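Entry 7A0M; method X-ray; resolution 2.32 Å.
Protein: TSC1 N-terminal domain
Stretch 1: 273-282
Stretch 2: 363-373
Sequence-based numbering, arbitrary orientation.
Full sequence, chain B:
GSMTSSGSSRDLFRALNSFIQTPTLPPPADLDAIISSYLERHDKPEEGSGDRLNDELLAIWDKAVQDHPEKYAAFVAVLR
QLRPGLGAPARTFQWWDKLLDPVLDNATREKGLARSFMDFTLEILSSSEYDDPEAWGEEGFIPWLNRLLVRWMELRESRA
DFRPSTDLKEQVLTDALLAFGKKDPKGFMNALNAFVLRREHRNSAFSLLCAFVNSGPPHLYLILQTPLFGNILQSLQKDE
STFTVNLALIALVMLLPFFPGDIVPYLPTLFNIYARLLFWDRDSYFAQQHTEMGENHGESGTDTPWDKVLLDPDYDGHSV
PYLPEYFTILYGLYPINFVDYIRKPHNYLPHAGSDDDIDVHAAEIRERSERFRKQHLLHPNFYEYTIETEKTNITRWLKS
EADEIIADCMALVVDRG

Stretch 1, residues 273-282: IYARLLFWDR
Stretch 2 (363-373) AEIRERSERFR

Stretch 1 enters as the last turns of a helix, helical from Ile 273, continuing a helix that begins earlier in the chain, and then leaves it through a type I beta turn from Phe 279 to Arg 282. Stretch 2 is helical throughout, with a kink where the N atoms of Arg 371 and Phe 372 lack a bond to the turn before. Phe 372 N makes a weak bond to Ser 369 O at 3.2 Å instead. The two helix axes approach to 10.7 Å, and their N-to-C directions differ by 80° (signed crossing angle 80°). The register is set by two CA pairs: Ala 275 CA to Ile 365 CA, 6.9 Å, and Leu 278 CA to Arg 368 CA, 7.2 Å. Together the stretches bury 572 Å².

The end of the first helix is where the backbone needs partners. Leu 278 N bonds to Tyr 274 O at 2.9 Å. Phe 279 N reaches Arg 276 O at 3.2 Å and, weakly, Ala 275 O at 3.4 Å. Arg 282 N closes the turn on Phe 279 O at 3.1 Å. Leu 278 O is taken by a side chain from the other stretch: Arg 368 NH1 donates to Leu 278 O at 2.8 Å.

Arg 368 points its CA-to-CB bond toward stretch 1 and is nearly extended, with chi1 m and chi2 and chi3 t. Arg 368 NH1 also donates to Asp 281 OD1 at 3.1 Å, forming a salt bridge. Arg 368 NH2 adds a weak bond to Asp 281 OD1 at 3.3 Å. Both oxygens, Leu 278 O and Asp 281 OD1, lie near the guanidinium plane, so its face is left free for packing. Asp 281 has chi1 p, and its CA-to-CB bond points toward stretch 2.

Phe 279 (chi1 m, chi2 65°) uses that face. The guanidinium lies flat on its ring, centres 4.3 Å apart and planes at 11°, a cation-pi stack. Arg 368 CD covers the same ring face. Glu 364 CB meets the ring edge, 3.4 Å from Phe 279 CZ. Arg 282 NH2 and Glu 364 OE1 are 4.4 Å apart, too far for a salt bridge; no N-H points at the oxygen, and Arg 282 is poorly ordered.

A second polar link is buried. Tyr 274 OH donates to Ser 369 OG at 2.8 Å. Ser 369 OG, chi1 m, in turn donates to Ile 365 O at 2.7 Å. The serine hydroxyl is thus both acceptor and donor. Ile 365 O also accepts from Ser 369 N at 3.0 Å. Tyr 274 has chi1 t and chi2 81°; its CA-to-CB bond runs sideways, but its end reaches stretch 2.

Apolar packing joins the two polar sites. Leu 278, chi1 t and chi2 p, is a knob among Ile 365, Arg 368, Ser 369 and Phe 372. Leu 278 CD2 is 3.7 Å from Arg 368 CB, and Leu 278 CD1 is 4.1 Å from Phe 372 CE2. Ile 365, m at both chi angles, brings its CD1 to 3.7 Å from Ala 275 CB and 3.5 Å from Phe 279 CE1.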

ATOM      1  N   ILE B 273      -6.028  15.265  15.992  1.00 40.37           N
ATOM      2  CA  ILE B 273      -4.724  15.129  16.635  1.00 42.17           C
ATOM      3  C   ILE B 273      -3.658  14.780  15.606  1.00 47.13           C
ATOM      4  O   ILE B 273      -2.549  15.329  15.631  1.00 41.49           O
ATOM      5  CB  ILE B 273      -4.789  14.082  17.764  1.00 37.89           C
ATOM      6  CG1 ILE B 273      -5.617  14.614  18.936  1.00 38.76           C
ATOM      7  CG2 ILE B 273      -3.389  13.699  18.228  1.00 27.89           C
ATOM      8  CD1 ILE B 273      -5.846  13.595  20.031  1.00 38.40           C
ATOM      9  N   TYR B 274      -3.975  13.869  14.682  1.00 55.09           N
ATOM     10  CA  TYR B 274      -3.029  13.528  13.624  1.00 49.24           C
ATOM     11  C   TYR B 274      -2.673  14.749  12.783  1.00 47.14           C
ATOM     12  O   TYR B 274      -1.501  14.963  12.451  1.00 50.92           O
ATOM     13  CB  TYR B 274      -3.600  12.419  12.740  1.00 44.13           C
ATOM     14  CG  TYR B 274      -2.884  12.276  11.415  1.00 42.07           C
ATOM     15  CD1 TYR B 274      -1.689  11.577  11.323  1.00 43.41           C
ATOM     16  CD2 TYR B 274      -3.405  12.839  10.257  1.00 45.94           C
ATOM     17  CE1 TYR B 274      -1.031  11.447  10.116  1.00 48.30           C
ATOM     18  CE2 TYR B 274      -2.753  12.714   9.046  1.00 36.53           C
ATOM     19  CZ  TYR B 274      -1.568  12.017   8.981  1.00 43.63           C
ATOM     20  OH  TYR B 274      -0.916  11.888   7.775  1.00 47.22           O
ATOM     21  N   ALA B 275      -3.674  15.557  12.425  1.00 39.19           N
ATOM     22  CA  ALA B 275      -3.416  16.735  11.604  1.00 44.34           C
ATOM     23  C   ALA B 275      -2.552  17.750  12.343  1.00 50.65           C
ATOM     24  O   ALA B 275      -1.688  18.394  11.736  1.00 51.08           O
ATOM     25  CB  ALA B 275      -4.735  17.366  11.164  1.00 37.49           C
ATOM     26  N   ARG B 276      -2.772  17.912  13.650  1.00 46.28           N
ATOM     27  CA  ARG B 276      -1.957  18.842  14.425  1.00 45.21           C
ATOM     28  C   ARG B 276      -0.505  18.387  14.473  1.00 51.47           C
ATOM     29  O   ARG B 276       0.416  19.182  14.253  1.00 61.27           O
ATOM     30  CB  ARG B 276      -2.509  18.985  15.844  1.00 48.78           C
ATOM     31  CG  ARG B 276      -1.751  20.018  16.664  1.00 45.63           C
ATOM     32  CD  ARG B 276      -1.835  19.752  18.156  1.00 47.21           C
ATOM     33  NE  ARG B 276      -1.206  20.826  18.921  1.00 55.51           N
ATOM     34  CZ  ARG B 276      -0.757  20.698  20.165  1.00 56.30           C
ATOM     35  NH1 ARG B 276      -0.853  19.534  20.793  1.00 60.16           N
ATOM     36  NH2 ARG B 276      -0.199  21.732  20.778  1.00 54.62           N
ATOM     37  N   LEU B 277      -0.282  17.105  14.768  1.00 52.84           N
ATOM     38  CA  LEU B 277       1.080  16.592  14.851  1.00 54.01           C
ATOM     39  C   LEU B 277       1.746  16.546  13.482  1.00 44.53           C
ATOM     40  O   LEU B 277       2.977  16.625  13.390  1.00 44.58           O
ATOM     41  CB  LEU B 277       1.078  15.204  15.491  1.00 51.39           C
ATOM     42  CG  LEU B 277       0.357  15.101  16.838  1.00 43.37           C
ATOM     43  CD1 LEU B 277       0.592  13.743  17.488  1.00 35.14           C
ATOM     44  CD2 LEU B 277       0.775  16.232  17.766  1.00 49.62           C
ATOM     45  N   LEU B 278       0.955  16.416  12.414  1.00 52.64           N
ATOM     46  CA  LEU B 278       1.514  16.435  11.066  1.00 56.63           C
ATOM     47  C   LEU B 278       2.168  17.775  10.747  1.00 56.48           C
ATOM     48  O   LEU B 278       3.119  17.828   9.959  1.00 58.55           O
ATOM     49  CB  LEU B 278       0.422  16.109  10.046  1.00 51.64           C
ATOM     50  CG  LEU B 278       0.871  15.776   8.623  1.00 47.86           C
ATOM     51  CD1 LEU B 278       1.736  14.523   8.617  1.00 43.29           C
ATOM     52  CD2 LEU B 278      -0.337  15.598   7.715  1.00 47.25           C
ATOM     53  N   PHE B 279       1.681  18.862  11.345  1.00 49.96           N
ATOM     54  CA  PHE B 279       2.232  20.201  11.152  1.00 62.62           C
ATOM     55  C   PHE B 279       2.942  20.696  12.408  1.00 61.60           C
ATOM     56  O   PHE B 279       2.853  21.872  12.766  1.00 68.30           O
ATOM     57  CB  PHE B 279       1.148  21.196  10.746  1.00 67.77           C
ATOM     58  CG  PHE B 279       0.709  21.072   9.318  1.00 71.11           C
ATOM     59  CD1 PHE B 279       0.076  19.929   8.860  1.00 77.16           C
ATOM     60  CD2 PHE B 279       0.942  22.106   8.427  1.00 82.02           C
ATOM     61  CE1 PHE B 279      -0.320  19.826   7.544  1.00 85.48           C
ATOM     62  CE2 PHE B 279       0.548  22.006   7.110  1.00 87.66           C
ATOM     63  CZ  PHE B 279      -0.085  20.863   6.670  1.00 86.66           C
ATOM     64  N   TRP B 280       3.644  19.796  13.098  1.00 74.92           N
ATOM     65  CA  TRP B 280       4.291  20.163  14.352  1.00 68.78           C
ATOM     66  C   TRP B 280       5.364  21.228  14.155  1.00 70.07           C
ATOM     67  O   TRP B 280       5.642  22.002  15.077  1.00 78.14           O
ATOM     68  CB  TRP B 280       4.895  18.922  15.009  1.00 67.56           C
ATOM     69  CG  TRP B 280       5.359  19.162  16.408  1.00 63.08           C
ATOM     70  CD1 TRP B 280       6.649  19.242  16.841  1.00 64.70           C
ATOM     71  CD2 TRP B 280       4.534  19.363  17.560  1.00 59.92           C
ATOM     72  NE1 TRP B 280       6.680  19.476  18.194  1.00 68.70           N
ATOM     73  CE2 TRP B 280       5.393  19.555  18.659  1.00 63.28           C
ATOM     74  CE3 TRP B 280       3.152  19.398  17.770  1.00 62.98           C
ATOM     75  CZ2 TRP B 280       4.916  19.777  19.949  1.00 54.91           C
ATOM     76  CZ3 TRP B 280       2.680  19.619  19.051  1.00 58.19           C
ATOM     77  CH2 TRP B 280       3.560  19.806  20.124  1.00 57.24           C
ATOM     78  N   ASP B 281       5.970  21.291  12.969  1.00 63.84           N
ATOM     79  CA  ASP B 281       7.015  22.274  12.710  1.00 71.28           C
ATOM     80  C   ASP B 281       6.474  23.662  12.388  1.00 77.36           C
ATOM     81  O   ASP B 281       7.267  24.600  12.250  1.00 89.78           O
ATOM     82  CB  ASP B 281       7.922  21.795  11.571  1.00 80.63           C
ATOM     83  CG  ASP B 281       7.148  21.408  10.324  1.00 84.97           C
ATOM     84  OD1 ASP B 281       5.936  21.697  10.247  1.00 82.32           O
ATOM     85  OD2 ASP B 281       7.761  20.811   9.415  1.00 85.04           O
ATOM     86  N   ARG B 282       5.160  23.821  12.266  1.00 75.69           N
ATOM     87  CA  ARG B 282       4.577  25.123  11.960  1.00 84.66           C
ATOM     88  C   ARG B 282       4.045  25.795  13.220  1.00 92.38           C
ATOM     89  O   ARG B 282       4.740  25.870  14.235  1.00101.69           O
ATOM     90  CB  ARG B 282       3.458  24.984  10.926  1.00 89.64           C
ATOM     91  CG  ARG B 282       2.857  26.312  10.489  1.00105.19           C
ATOM     92  CD  ARG B 282       1.717  26.115   9.500  1.00109.81           C
ATOM     93  NE  ARG B 282       2.158  25.467   8.268  1.00111.61           N
ATOM     94  CZ  ARG B 282       2.659  26.114   7.221  1.00122.39           C
ATOM     95  NH1 ARG B 282       2.788  27.435   7.255  1.00136.07           N
ATOM     96  NH2 ARG B 282       3.033  25.444   6.141  1.00114.26           N
ATOM     97  N   ALA B 363      -5.013  20.357   0.881  1.00 42.27           N
ATOM     98  CA  ALA B 363      -3.910  19.953   0.013  1.00 39.98           C
ATOM     99  C   ALA B 363      -2.628  19.730   0.806  1.00 37.88           C
ATOM    100  O   ALA B 363      -1.858  18.809   0.510  1.00 52.02           O
ATOM    101  CB  ALA B 363      -3.690  21.000  -1.078  1.00 40.04           C
ATOM    102  N   GLU B 364      -2.381  20.563   1.819  1.00 44.07           N
ATOM    103  CA  GLU B 364      -1.168  20.414   2.617  1.00 48.92           C
ATOM    104  C   GLU B 364      -1.210  19.150   3.469  1.00 50.83           C
ATOM    105  O   GLU B 364      -0.189  18.472   3.632  1.00 53.29           O
ATOM    106  CB  GLU B 364      -0.968  21.651   3.490  1.00 51.91           C
ATOM    107  CG  GLU B 364      -0.537  22.892   2.726  1.00 60.58           C
ATOM    108  CD  GLU B 364      -0.545  24.138   3.589  1.00 73.88           C
ATOM    109  OE1 GLU B 364      -0.906  24.034   4.780  1.00 81.82           O
ATOM    110  OE2 GLU B 364      -0.192  25.222   3.079  1.00 82.12           O
ATOM    111  N   ILE B 365      -2.378  18.821   4.030  1.00 57.24           N
ATOM    112  CA  ILE B 365      -2.515  17.576   4.783  1.00 50.81           C
ATOM    113  C   ILE B 365      -2.279  16.376   3.873  1.00 45.65           C
ATOM    114  O   ILE B 365      -1.601  15.413   4.251  1.00 43.47           O
ATOM    115  CB  ILE B 365      -3.894  17.507   5.465  1.00 45.90           C
ATOM    116  CG1 ILE B 365      -4.025  18.597   6.528  1.00 50.67           C
ATOM    117  CG2 ILE B 365      -4.120  16.131   6.081  1.00 39.22           C
ATOM    118  CD1 ILE B 365      -3.379  18.249   7.851  1.00 63.56           C
ATOM    119  N   ARG B 366      -2.833  16.418   2.659  1.00 47.37           N
ATOM    120  CA  ARG B 366      -2.629  15.333   1.704  1.00 55.45           C
ATOM    121  C   ARG B 366      -1.161  15.198   1.325  1.00 51.34           C
ATOM    122  O   ARG B 366      -0.606  14.093   1.325  1.00 45.69           O
ATOM    123  CB  ARG B 366      -3.477  15.570   0.456  1.00 62.35           C
ATOM    124  CG  ARG B 366      -4.949  15.295   0.635  1.00 64.97           C
ATOM    125  CD  ARG B 366      -5.643  15.294  -0.709  1.00 59.36           C
ATOM    126  NE  ARG B 366      -5.975  16.635  -1.175  1.00 64.91           N
ATOM    127  CZ  ARG B 366      -7.174  17.191  -1.040  1.00 66.36           C
ATOM    128  NH1 ARG B 366      -8.155  16.520  -0.452  1.00 71.29           N
ATOM    129  NH2 ARG B 366      -7.393  18.417  -1.493  1.00 65.18           N
ATOM    130  N   GLU B 367      -0.518  16.319   0.988  1.00 52.78           N
ATOM    131  CA  GLU B 367       0.861  16.269   0.517  1.00 54.02           C
ATOM    132  C   GLU B 367       1.794  15.728   1.593  1.00 55.87           C
ATOM    133  O   GLU B 367       2.756  15.013   1.290  1.00 50.61           O
ATOM    134  CB  GLU B 367       1.306  17.658   0.061  1.00 53.79           C
ATOM    135  CG  GLU B 367       2.542  17.664  -0.825  1.00 81.65           C
ATOM    136  CD  GLU B 367       2.335  16.903  -2.124  1.00 90.24           C
ATOM    137  OE1 GLU B 367       2.469  15.661  -2.122  1.00 91.20           O
ATOM    138  OE2 GLU B 367       2.032  17.549  -3.149  1.00 92.50           O
ATOM    139  N   ARG B 368       1.522  16.051   2.859  1.00 42.15           N
ATOM    140  CA  ARG B 368       2.327  15.527   3.954  1.00 44.02           C
ATOM    141  C   ARG B 368       1.952  14.100   4.327  1.00 44.67           C
ATOM    142  O   ARG B 368       2.754  13.410   4.966  1.00 40.59           O
ATOM    143  CB  ARG B 368       2.199  16.432   5.181  1.00 54.27           C
ATOM    144  CG  ARG B 368       2.822  17.805   5.003  1.00 61.36           C
ATOM    145  CD  ARG B 368       2.989  18.505   6.338  1.00 63.94           C
ATOM    146  NE  ARG B 368       3.781  19.726   6.220  1.00 66.96           N
ATOM    147  CZ  ARG B 368       4.519  20.233   7.202  1.00 63.93           C
ATOM    148  NH1 ARG B 368       4.571  19.621   8.378  1.00 59.57           N
ATOM    149  NH2 ARG B 368       5.208  21.348   7.009  1.00 62.66           N
ATOM    150  N   SER B 369       0.759  13.643   3.949  1.00 40.57           N
ATOM    151  CA  SER B 369       0.362  12.260   4.171  1.00 38.00           C
ATOM    152  C   SER B 369       0.886  11.315   3.098  1.00 51.16           C
ATOM    153  O   SER B 369       0.709  10.098   3.229  1.00 51.08           O
ATOM    154  CB  SER B 369      -1.163  12.152   4.246  1.00 40.71           C
ATOM    155  OG  SER B 369      -1.679  12.905   5.329  1.00 40.12           O
ATOM    156  N   GLU B 370       1.507  11.847   2.042  1.00 58.84           N
ATOM    157  CA  GLU B 370       1.990  11.006   0.950  1.00 49.30           C
ATOM    158  C   GLU B 370       3.036  10.006   1.429  1.00 50.99           C
ATOM    159  O   GLU B 370       3.037   8.846   1.000  1.00 52.30           O
ATOM    160  CB  GLU B 370       2.559  11.881  -0.167  1.00 50.79           C
ATOM    161  CG  GLU B 370       1.514  12.399  -1.141  1.00 46.84           C
ATOM    162  CD  GLU B 370       0.859  11.287  -1.938  1.00 55.15           C
ATOM    163  OE1 GLU B 370       1.564  10.645  -2.745  1.00 58.40           O
ATOM    164  OE2 GLU B 370      -0.356  11.054  -1.755  1.00 46.94           O
ATOM    165  N   ARG B 371       3.938  10.435   2.318  1.00 36.44           N
ATOM    166  CA  ARG B 371       5.007   9.546   2.761  1.00 34.61           C
ATOM    167  C   ARG B 371       4.470   8.376   3.577  1.00 36.83           C
ATOM    168  O   ARG B 371       5.055   7.288   3.554  1.00 43.72           O
ATOM    169  CB  ARG B 371       6.048  10.323   3.567  1.00 50.18           C
ATOM    170  CG  ARG B 371       5.504  11.028   4.797  1.00 68.74           C
ATOM    171  CD  ARG B 371       6.605  11.245   5.821  1.00 72.54           C
ATOM    172  NE  ARG B 371       6.169  12.082   6.934  1.00 80.06           N
ATOM    173  CZ  ARG B 371       6.836  12.210   8.076  1.00 80.30           C
ATOM    174  NH1 ARG B 371       7.967  11.544   8.264  1.00 81.23           N
ATOM    175  NH2 ARG B 371       6.368  12.997   9.035  1.00 82.79           N
ATOM    176  N   PHE B 372       3.368   8.576   4.302  1.00 33.20           N
ATOM    177  CA  PHE B 372       2.747   7.466   5.014  1.00 33.82           C
ATOM    178  C   PHE B 372       1.912   6.595   4.087  1.00 38.16           C
ATOM    179  O   PHE B 372       1.821   5.380   4.301  1.00 43.76           O
ATOM    180  CB  PHE B 372       1.892   7.989   6.168  1.00 36.80           C
ATOM    181  CG  PHE B 372       2.676   8.738   7.207  1.00 44.12           C
ATOM    182  CD1 PHE B 372       3.888   8.246   7.662  1.00 47.14           C
ATOM    183  CD2 PHE B 372       2.208   9.935   7.722  1.00 41.02           C
ATOM    184  CE1 PHE B 372       4.617   8.929   8.613  1.00 52.19           C
ATOM    185  CE2 PHE B 372       2.934  10.625   8.676  1.00 43.65           C
ATOM    186  CZ  PHE B 372       4.140  10.121   9.122  1.00 54.78           C
ATOM    187  N   ARG B 373       1.297   7.194   3.063  1.00 36.47           N
ATOM    188  CA  ARG B 373       0.547   6.409   2.087  1.00 40.98           C
ATOM    189  C   ARG B 373       1.449   5.397   1.395  1.00 39.80           C
ATOM    190  O   ARG B 373       1.055   4.245   1.180  1.00 45.52           O
ATOM    191  CB  ARG B 373      -0.105   7.329   1.056  1.00 48.17           C
ATOM    192  CG  ARG B 373      -0.922   6.587   0.015  1.00 44.31           C
ATOM    193  CD  ARG B 373      -1.356   7.500  -1.120  1.00 42.88           C
ATOM    194  NE  ARG B 373      -0.219   8.049  -1.857  1.00 42.19           N
ATOM    195  CZ  ARG B 373       0.493   7.372  -2.754  1.00 41.54           C
ATOM    196  NH1 ARG B 373       0.197   6.110  -3.031  1.00 43.76           N
ATOM    197  NH2 ARG B 373       1.508   7.957  -3.375  1.00 38.63           N
TER